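Local atomic coordinates of BH1974 protein (Bacillus halodurans, PDB entry 3ON5), a protein that probably helps in the maturation of molybdenum enzymes such as xanthine dehydrogenase. Residues Y224-C235 with A243-F254. Sequence-based numbering, arbitrary orientation.
Sequences YTVVTDWRPNQC and ADEIIVDFPADF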
loop_
_atom_site.group_PDB
_atom_site.type_symbol
_atom_site.label_atom_id
_atom_site.label_comp_id
_atom_site.label_asym_id
_atom_site.label_seq_id
_atom_site.Cartn_x
_atom_site.Cartn_y
_atom_site.Cartn_z
ATOM N N TYR A 224 -3.713 25.838 -16.543
ATOM C CA TYR A 224 -4.897 26.380 -15.873
ATOM C C TYR A 224 -6.019 26.213 -16.889
ATOM O O TYR A 224 -5.898 26.739 -17.994
ATOM C CB TYR A 224 -4.683 27.822 -15.401
ATOM C CG TYR A 224 -5.846 28.381 -14.610
ATOM C CD1 TYR A 224 -5.891 28.261 -13.226
ATOM C CD2 TYR A 224 -6.881 29.080 -15.243
ATOM C CE1 TYR A 224 -6.933 28.821 -12.487
ATOM C CE2 TYR A 224 -7.937 29.623 -14.517
ATOM C CZ TYR A 224 -7.954 29.494 -13.140
ATOM O OH TYR A 224 -8.975 30.034 -12.416
ATOM N N THR A 225 -7.022 25.377 -16.592
ATOM C CA THR A 225 -8.057 25.078 -17.570
ATOM C C THR A 225 -9.377 25.788 -17.240
ATOM O O THR A 225 -9.866 25.739 -16.108
ATOM C CB THR A 225 -8.287 23.564 -17.694
ATOM O OG1 THR A 225 -8.496 23.031 -16.394
ATOM C CG2 THR A 225 -7.106 22.839 -18.359
ATOM N N VAL A 226 -9.928 26.459 -18.277
ATOM C CA VAL A 226 -11.220 27.136 -18.274
ATOM C C VAL A 226 -12.073 26.454 -19.347
ATOM O O VAL A 226 -11.678 26.394 -20.513
ATOM C CB VAL A 226 -11.148 28.699 -18.460
ATOM C CG1 VAL A 226 -12.539 29.319 -18.596
ATOM C CG2 VAL A 226 -10.381 29.358 -17.321
ATOM N N VAL A 227 -13.213 25.901 -18.930
ATOM C CA VAL A 227 -14.201 25.260 -19.799
ATOM C C VAL A 227 -15.405 26.145 -19.852
ATOM O O VAL A 227 -15.924 26.526 -18.797
ATOM C CB VAL A 227 -14.585 23.827 -19.349
ATOM C CG1 VAL A 227 -15.645 23.226 -20.280
ATOM C CG2 VAL A 227 -13.363 22.928 -19.247
ATOM N N THR A 228 -15.863 26.480 -21.068
ATOM C CA THR A 228 -17.069 27.290 -21.243
ATOM C C THR A 228 -17.934 26.662 -22.361
ATOM O O THR A 228 -17.425 26.153 -23.367
ATOM C CB THR A 228 -16.754 28.762 -21.492
ATOM O OG1 THR A 228 -17.983 29.490 -21.678
ATOM C CG2 THR A 228 -15.783 28.989 -22.645
ATOM N N ASP A 229 -19.247 26.644 -22.104
ATOM C CA ASP A 229 -20.307 26.138 -22.971
ATOM C C ASP A 229 -21.626 26.777 -22.514
ATOM O O ASP A 229 -21.714 27.277 -21.389
ATOM C CB ASP A 229 -20.346 24.604 -22.946
ATOM C CG ASP A 229 -21.168 23.945 -24.041
ATOM O OD1 ASP A 229 -22.407 23.980 -23.952
ATOM O OD2 ASP A 229 -20.570 23.296 -24.923
ATOM N N TRP A 230 -22.625 26.815 -23.398
ATOM C CA TRP A 230 -23.917 27.442 -23.153
ATOM C C TRP A 230 -24.961 26.423 -22.655
ATOM O O TRP A 230 -26.079 26.821 -22.332
ATOM C CB TRP A 230 -24.390 28.105 -24.454
ATOM C CG TRP A 230 -24.614 27.151 -25.587
ATOM C CD1 TRP A 230 -25.810 26.664 -26.013
ATOM C CD2 TRP A 230 -23.615 26.589 -26.459
ATOM N NE1 TRP A 230 -25.625 25.826 -27.086
ATOM C CE2 TRP A 230 -24.287 25.761 -27.381
ATOM C CE3 TRP A 230 -22.215 26.718 -26.565
ATOM C CZ2 TRP A 230 -23.611 25.042 -28.370
ATOM C CZ3 TRP A 230 -21.546 25.996 -27.537
ATOM C CH2 TRP A 230 -22.240 25.170 -28.424
ATOM N N ARG A 231 -24.592 25.124 -22.577
ATOM C CA ARG A 231 -25.467 23.997 -22.201
ATOM C C ARG A 231 -25.149 23.495 -20.778
ATOM O O ARG A 231 -24.182 22.751 -20.570
ATOM C CB ARG A 231 -25.306 22.877 -23.222
ATOM C CG ARG A 231 -25.714 23.332 -24.621
ATOM C CD ARG A 231 -25.281 22.367 -25.674
ATOM N NE ARG A 231 -23.832 22.204 -25.691
ATOM C CZ ARG A 231 -23.190 21.434 -26.553
ATOM N NH1 ARG A 231 -23.862 20.769 -27.487
ATOM N NH2 ARG A 231 -21.869 21.319 -26.490
ATOM N N PRO A 232 -25.985 23.895 -19.789
ATOM C CA PRO A 232 -25.659 23.624 -18.386
ATOM C C PRO A 232 -25.504 22.149 -18.017
ATOM O O PRO A 232 -24.707 21.868 -17.104
ATOM C CB PRO A 232 -26.848 24.208 -17.620
ATOM C CG PRO A 232 -27.864 24.546 -18.636
ATOM C CD PRO A 232 -27.121 24.827 -19.875
ATOM N N ASN A 233 -26.223 21.213 -18.692
ATOM C CA ASN A 233 -26.105 19.811 -18.280
ATOM C C ASN A 233 -24.819 19.192 -18.849
ATOM O O ASN A 233 -24.384 18.185 -18.316
ATOM C CB ASN A 233 -27.330 18.947 -18.628
ATOM C CG ASN A 233 -27.583 18.595 -20.070
ATOM O OD1 ASN A 233 -26.708 18.664 -20.939
ATOM N ND2 ASN A 233 -28.808 18.185 -20.354
ATOM N N GLN A 234 -24.141 19.818 -19.812
ATOM C CA GLN A 234 -22.854 19.263 -20.257
ATOM C C GLN A 234 -21.730 19.745 -19.320
ATOM O O GLN A 234 -20.625 19.184 -19.333
ATOM C CB GLN A 234 -22.538 19.659 -21.718
ATOM C CG GLN A 234 -23.662 19.511 -22.744
ATOM C CD GLN A 234 -24.072 18.099 -23.037
ATOM O OE1 GLN A 234 -23.314 17.136 -22.845
ATOM N NE2 GLN A 234 -25.270 17.955 -23.576
ATOM N N CYS A 235 -22.014 20.812 -18.518
ATOM C CA CYS A 235 -21.065 21.516 -17.650
ATOM C C CYS A 235 -21.171 21.091 -16.179
ATOM O O CYS A 235 -20.654 21.822 -15.326
ATOM C CB CYS A 235 -21.269 23.024 -17.768
ATOM S SG CYS A 235 -21.042 23.683 -19.437
ATOM N N ALA A 243 -10.904 20.789 -14.088
ATOM C CA ALA A 243 -11.073 22.142 -14.608
ATOM C C ALA A 243 -11.044 23.127 -13.475
ATOM O O ALA A 243 -11.677 22.896 -12.443
ATOM C CB ALA A 243 -12.376 22.276 -15.398
ATOM N N ASP A 244 -10.281 24.204 -13.649
ATOM C CA ASP A 244 -10.134 25.268 -12.669
ATOM C C ASP A 244 -11.389 26.148 -12.668
ATOM O O ASP A 244 -11.853 26.563 -11.611
ATOM C CB ASP A 244 -8.882 26.072 -12.977
ATOM C CG ASP A 244 -7.629 25.225 -12.882
ATOM O OD1 ASP A 244 -7.106 25.071 -11.756
ATOM O OD2 ASP A 244 -7.221 24.638 -13.922
ATOM N N GLU A 245 -11.963 26.391 -13.853
ATOM C CA GLU A 245 -13.197 27.154 -14.026
ATOM C C GLU A 245 -14.082 26.498 -15.050
ATOM O O GLU A 245 -13.593 26.047 -16.083
ATOM C CB GLU A 245 -12.930 28.613 -14.449
ATOM C CG GLU A 245 -12.208 29.475 -13.433
ATOM C CD GLU A 245 -11.992 30.909 -13.884
ATOM O OE1 GLU A 245 -13.000 31.605 -14.151
ATOM O OE2 GLU A 245 -10.819 31.353 -13.917
ATOM N N ILE A 246 -15.378 26.442 -14.758
ATOM C CA ILE A 246 -16.426 25.981 -15.663
ATOM C C ILE A 246 -17.405 27.160 -15.751
ATOM O O ILE A 246 -18.036 27.471 -14.740
ATOM C CB ILE A 246 -17.090 24.621 -15.249
ATOM C CG1 ILE A 246 -16.071 23.518 -14.888
ATOM C CG2 ILE A 246 -18.095 24.151 -16.315
ATOM C CD1 ILE A 246 -16.691 22.291 -14.230
ATOM N N ILE A 247 -17.471 27.870 -16.893
ATOM C CA ILE A 247 -18.357 29.048 -17.017
ATOM C C ILE A 247 -19.499 28.752 -18.034
ATOM O O ILE A 247 -19.246 28.596 -19.229
ATOM C CB ILE A 247 -17.521 30.294 -17.411
ATOM C CG1 ILE A 247 -16.477 30.580 -16.294
ATOM C CG2 ILE A 247 -18.417 31.503 -17.683
ATOM C CD1 ILE A 247 -15.258 31.415 -16.677
ATOM N N VAL A 248 -20.753 28.681 -17.536
ATOM C CA VAL A 248 -21.924 28.375 -18.371
ATOM C C VAL A 248 -22.472 29.704 -18.933
ATOM O O VAL A 248 -23.057 30.499 -18.208
ATOM C CB VAL A 248 -23.023 27.545 -17.645
ATOM C CG1 VAL A 248 -24.113 27.118 -18.610
ATOM C CG2 VAL A 248 -22.441 26.317 -16.981
ATOM N N ASP A 249 -22.277 29.920 -20.233
ATOM C CA ASP A 249 -22.625 31.147 -20.952
ATOM C C ASP A 249 -22.595 30.961 -22.441
ATOM O O ASP A 249 -21.869 30.093 -22.916
ATOM C CB ASP A 249 -21.590 32.261 -20.594
ATOM C CG ASP A 249 -22.094 33.458 -19.822
ATOM O OD1 ASP A 249 -23.231 33.911 -20.103
ATOM O OD2 ASP A 249 -21.304 34.029 -19.039
ATOM N N PHE A 250 -23.280 31.840 -23.198
ATOM C CA PHE A 250 -23.145 31.826 -24.658
ATOM C C PHE A 250 -21.782 32.413 -25.018
ATOM O O PHE A 250 -21.365 33.353 -24.331
ATOM C CB PHE A 250 -24.281 32.581 -25.342
ATOM C CG PHE A 250 -25.556 31.802 -25.407
ATOM C CD1 PHE A 250 -25.729 30.805 -26.354
ATOM C CD2 PHE A 250 -26.613 32.104 -24.572
ATOM C CE1 PHE A 250 -26.904 30.064 -26.403
ATOM C CE2 PHE A 250 -27.812 31.418 -24.676
ATOM C CZ PHE A 250 -27.934 30.370 -25.556
ATOM N N PRO A 251 -21.053 31.858 -26.025
ATOM C CA PRO A 251 -19.704 32.374 -26.365
ATOM C C PRO A 251 -19.596 33.896 -26.410
ATOM O O PRO A 251 -18.645 34.423 -25.846
ATOM C CB PRO A 251 -19.449 31.829 -27.757
ATOM C CG PRO A 251 -20.215 30.581 -27.803
ATOM C CD PRO A 251 -21.422 30.738 -26.906
ATOM N N ALA A 252 -20.601 34.587 -26.997
ATOM C CA ALA A 252 -20.656 36.039 -27.113
ATOM C C ALA A 252 -20.645 36.726 -25.747
ATOM O O ALA A 252 -20.070 37.807 -25.630
ATOM C CB ALA A 252 -21.899 36.451 -27.881
ATOM N N ASP A 253 -21.291 36.121 -24.730
ATOM C CA ASP A 253 -21.318 36.667 -23.375
ATOM C C ASP A 253 -20.012 36.408 -22.695
ATOM O O ASP A 253 -19.508 37.287 -22.020
ATOM C CB ASP A 253 -22.459 36.071 -22.565
ATOM C CG ASP A 253 -23.815 36.546 -22.989
ATOM O OD1 ASP A 253 -23.982 37.768 -23.175
ATOM O OD2 ASP A 253 -24.737 35.713 -23.036
ATOM N N PHE A 254 -19.460 35.203 -22.869
ATOM C CA PHE A 254 -18.176 34.837 -22.299
ATOM C C PHE A 254 -17.091 35.801 -22.765
ATOM O O PHE A 254 -16.426 36.388 -21.925
ATOM C CB PHE A 254 -17.813 33.405 -22.672
ATOM C CG PHE A 254 -16.510 32.937 -22.087
ATOM C CD1 PHE A 254 -16.468 32.336 -20.831
ATOM C CD2 PHE A 254 -15.329 33.046 -22.810
ATOM C CE1 PHE A 254 -15.263 31.861 -20.306
ATOM C CE2 PHE A 254 -14.127 32.585 -22.280
ATOM C CZ PHE A 254 -14.102 31.976 -21.040
HETATM O O HOH W 1 -19.214 29.742 -24.062
#
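Tyr-224 lays one ring face against Asp-244, whose CB stands 3.6 Å from the ring centroid and whose carboxylate is stacked nearly parallel to the ring, at 17°. A chi1 of -176° swings the ring away from the backbone N and brings the hydroxyl to Glu-245, where OH donates to OE2 over 2.7 Å, the carboxylate turned steeply to the ring. Were this tyrosine an alanine, Glu-245 OE2 would probably lose this donor and Asp-244 CB its aromatic cover. Asp-244 OD2 is gripped twice by Thr-225, from N at 2.8 Å and from OG1 on the opposite face of the carboxylate plane. Strand 245-248 runs parallel to strand 223-229 as an outermost strand of the chain's six-stranded parallel Rossmann sheet; Val-227 bonds through N to Glu-245 O and through O to Ile-247 N. Beyond it, a chi1 of 179° sends Thr-228 OG1 to donate to Ile-247 O at 2.9 Å and leaves CG2 over the centre of the Phe-254 ring, 3.7 Å from its centroid. A water donates to that same OG1 and to Asp-249 O, tying the strand end to the loop that leads into helix 251-257. On the other side of the sheet, Cys-235 CB meets Ile-246 CG2 and, at 3.6 Å, Val-248 CG2. Trp-230 CB lies over one face of Phe-250, 4.0 Å from the ring centroid, and Lys-275 makes a cation-pi contact with the indole.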